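Long-range contact in putative cytoplasmic protein (Enterobacter cloacae, PDB 4HFL), which is a type VI secretion effector, Tae4, probably an amidase that cleaves peptidoglycan of rival bacteria and is inhibited by its immunity protein Tai4: residues L106-P116 with P167-L175. Sequence-based numbering, arbitrary orientation.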
# COMPACT_ATOMS: atom_id res chain seq x y z
N LEU A 106 9.46 -3.74 7.88
CA LEU A 106 10.47 -2.81 7.38
C LEU A 106 11.25 -2.09 8.48
O LEU A 106 12.30 -1.49 8.21
CB LEU A 106 9.83 -1.76 6.47
CG LEU A 106 9.01 -2.32 5.32
CD1 LEU A 106 8.37 -1.19 4.51
CD2 LEU A 106 9.92 -3.19 4.43
N GLY A 107 10.75 -2.15 9.72
CA GLY A 107 11.33 -1.38 10.81
C GLY A 107 10.68 -0.01 10.88
O GLY A 107 9.75 0.29 10.13
N LYS A 108 11.15 0.83 11.80
CA LYS A 108 10.57 2.16 11.92
C LYS A 108 10.79 2.97 10.63
O LYS A 108 11.82 2.82 9.94
CB LYS A 108 11.13 2.89 13.14
CG LYS A 108 10.31 4.15 13.52
CD LYS A 108 10.84 4.81 14.78
CE LYS A 108 10.04 6.06 15.12
NZ LYS A 108 8.67 5.74 15.57
N ALA A 109 9.78 3.77 10.28
CA ALA A 109 9.86 4.66 9.11
C ALA A 109 11.03 5.62 9.19
O ALA A 109 11.40 6.09 10.27
CB ALA A 109 8.61 5.44 8.97
N ASP A 110 11.60 5.91 8.02
CA ASP A 110 12.66 6.89 7.91
C ASP A 110 12.11 8.29 8.14
O ASP A 110 12.82 9.15 8.66
CB ASP A 110 13.24 6.83 6.51
CG ASP A 110 14.04 5.56 6.29
OD1 ASP A 110 14.82 5.20 7.20
OD2 ASP A 110 13.86 4.93 5.23
N ILE A 111 10.88 8.52 7.69
CA ILE A 111 10.29 9.85 7.83
C ILE A 111 8.82 9.71 8.17
O ILE A 111 8.12 8.91 7.55
CB ILE A 111 10.40 10.67 6.51
CG1 ILE A 111 11.87 10.91 6.13
CG2 ILE A 111 9.65 12.02 6.63
CD1 ILE A 111 12.06 11.43 4.71
N SER A 112 8.37 10.47 9.15
CA SER A 112 6.93 10.60 9.42
C SER A 112 6.68 12.05 9.79
O SER A 112 7.23 12.55 10.77
CB SER A 112 6.52 9.67 10.57
OG SER A 112 5.17 9.85 10.91
N VAL A 113 5.86 12.75 8.99
CA VAL A 113 5.63 14.18 9.20
C VAL A 113 4.15 14.53 9.14
O VAL A 113 3.38 13.93 8.39
CB VAL A 113 6.37 15.04 8.17
CG1 VAL A 113 7.87 15.00 8.44
CG2 VAL A 113 6.05 14.54 6.74
N SER A 114 3.75 15.50 9.96
CA SER A 114 2.40 16.01 9.91
C SER A 114 2.32 16.98 8.73
O SER A 114 3.36 17.41 8.19
CB SER A 114 2.04 16.71 11.23
OG SER A 114 2.99 17.70 11.55
N SER A 115 1.10 17.30 8.30
CA SER A 115 0.89 18.22 7.17
C SER A 115 1.86 17.98 6.01
O SER A 115 2.69 18.83 5.70
CB SER A 115 1.04 19.65 7.66
OG SER A 115 0.21 19.91 8.78
N PRO A 116 1.74 16.81 5.37
CA PRO A 116 2.73 16.34 4.39
C PRO A 116 2.72 17.06 3.04
O PRO A 116 1.65 17.21 2.42
CB PRO A 116 2.33 14.89 4.17
CG PRO A 116 0.83 14.88 4.39
CD PRO A 116 0.62 15.86 5.53
N PRO A 167 -5.29 15.08 4.14
CA PRO A 167 -4.11 14.38 4.65
C PRO A 167 -3.49 15.09 5.87
O PRO A 167 -3.38 16.32 5.88
CB PRO A 167 -3.15 14.41 3.45
CG PRO A 167 -3.49 15.70 2.76
CD PRO A 167 -4.98 15.90 2.95
N THR A 168 -3.10 14.32 6.88
CA THR A 168 -2.54 14.90 8.10
C THR A 168 -1.18 14.32 8.47
O THR A 168 -0.50 14.86 9.35
CB THR A 168 -3.51 14.74 9.29
OG1 THR A 168 -3.82 13.36 9.48
CG2 THR A 168 -4.80 15.51 9.02
N ASN A 169 -0.77 13.24 7.80
CA ASN A 169 0.53 12.63 8.03
C ASN A 169 1.01 11.95 6.75
O ASN A 169 0.20 11.48 5.95
CB ASN A 169 0.46 11.57 9.14
CG ASN A 169 1.80 10.86 9.35
OD1 ASN A 169 2.13 9.88 8.65
ND2 ASN A 169 2.59 11.35 10.30
N ALA A 170 2.33 11.90 6.56
CA ALA A 170 2.92 11.00 5.56
C ALA A 170 4.04 10.28 6.28
O ALA A 170 4.78 10.90 7.05
CB ALA A 170 3.46 11.75 4.38
N THR A 171 4.13 8.98 6.01
CA THR A 171 5.10 8.10 6.65
C THR A 171 5.75 7.31 5.51
O THR A 171 5.06 6.80 4.61
CB THR A 171 4.37 7.16 7.64
OG1 THR A 171 3.83 7.93 8.72
CG2 THR A 171 5.32 6.13 8.24
N PHE A 172 7.07 7.21 5.56
CA PHE A 172 7.87 6.86 4.40
C PHE A 172 9.10 6.02 4.76
O PHE A 172 9.82 6.35 5.72
CB PHE A 172 8.34 8.14 3.71
CG PHE A 172 9.41 7.91 2.67
CD1 PHE A 172 9.05 7.59 1.37
CD2 PHE A 172 10.75 8.03 2.99
CE1 PHE A 172 10.03 7.37 0.40
CE2 PHE A 172 11.74 7.81 2.03
CZ PHE A 172 11.37 7.48 0.73
N TRP A 173 9.32 4.97 3.95
CA TRP A 173 10.54 4.14 4.00
C TRP A 173 11.29 4.21 2.68
O TRP A 173 10.70 3.97 1.62
CB TRP A 173 10.20 2.66 4.24
CG TRP A 173 9.57 2.33 5.58
CD1 TRP A 173 10.20 1.81 6.67
CD2 TRP A 173 8.19 2.46 5.94
NE1 TRP A 173 9.30 1.63 7.70
CE2 TRP A 173 8.06 2.02 7.28
CE3 TRP A 173 7.04 2.92 5.27
CZ2 TRP A 173 6.84 2.03 7.96
CZ3 TRP A 173 5.84 2.93 5.95
CH2 TRP A 173 5.74 2.49 7.29
N SER A 174 12.59 4.49 2.74
CA SER A 174 13.42 4.47 1.54
C SER A 174 13.59 3.05 1.02
O SER A 174 13.78 2.10 1.80
CB SER A 174 14.82 5.06 1.84
OG SER A 174 14.77 6.47 1.92
N LEU A 175 13.54 2.90 -0.30
CA LEU A 175 13.91 1.63 -0.92
C LEU A 175 15.07 1.88 -1.87
O LEU A 175 15.10 2.90 -2.57
CB LEU A 175 12.71 1.01 -1.66
CG LEU A 175 11.44 0.66 -0.86
CD1 LEU A 175 10.42 0.00 -1.78
CD2 LEU A 175 11.73 -0.25 0.34
O HOH W 1 -1.64 18.00 9.38
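The indole of Trp173 lies between Leu106 and Ala109. Ala109 CA sits over one face, 3.7 Å from the centroid of the five-membered ring of Trp173. Leu106 covers the opposite face with CB and CD1, and its side chain crosses that of Trp173 at about a right angle. At the ring edge, Trp173 NE1 donates to Gly107 O at 2.8 Å. This bond is nearly straight (167°) and lies close to the ring plane, though the donor stands above the carbonyl plane. Contacts on both faces and a bond at the edge help hold the indole beside the turn that joins helix 95-106 to strand 111-114.

A classic beta bulge sets Asp110 and Ile111 opposite Phe172, whose O accepts Ile111 N at 3.1 Å and, more weakly, Asp110 N. With CG anti to the carbonyl carbon (chi1 -71°), the carboxylate of Asp110 swings toward the other strand. There OD2 meets Ser174 N at 2.8 Å in a nearly straight bond (172°). The same oxygen forms a salt bridge with Arg18.

Beyond the bulge the strands pair antiparallel. Ile111 lies alongside Phe172, its CD1 4.0 Å from Phe172 CD2. On the other face, Ser112 OG and Thr171 OG1 are hydrogen-bonded at 3.2 Å. At the far end Pro116 CB presses on Ala170 CB at a tight 3.3 Å.

The pairing adds strand 111-114 as an outer strand of the four-stranded antiparallel sheet. Arg18 probably stabilises the negative charge of Asp110, so one carboxylate oxygen ties the bulge, the end of strand 166-174 and the N-terminal region together.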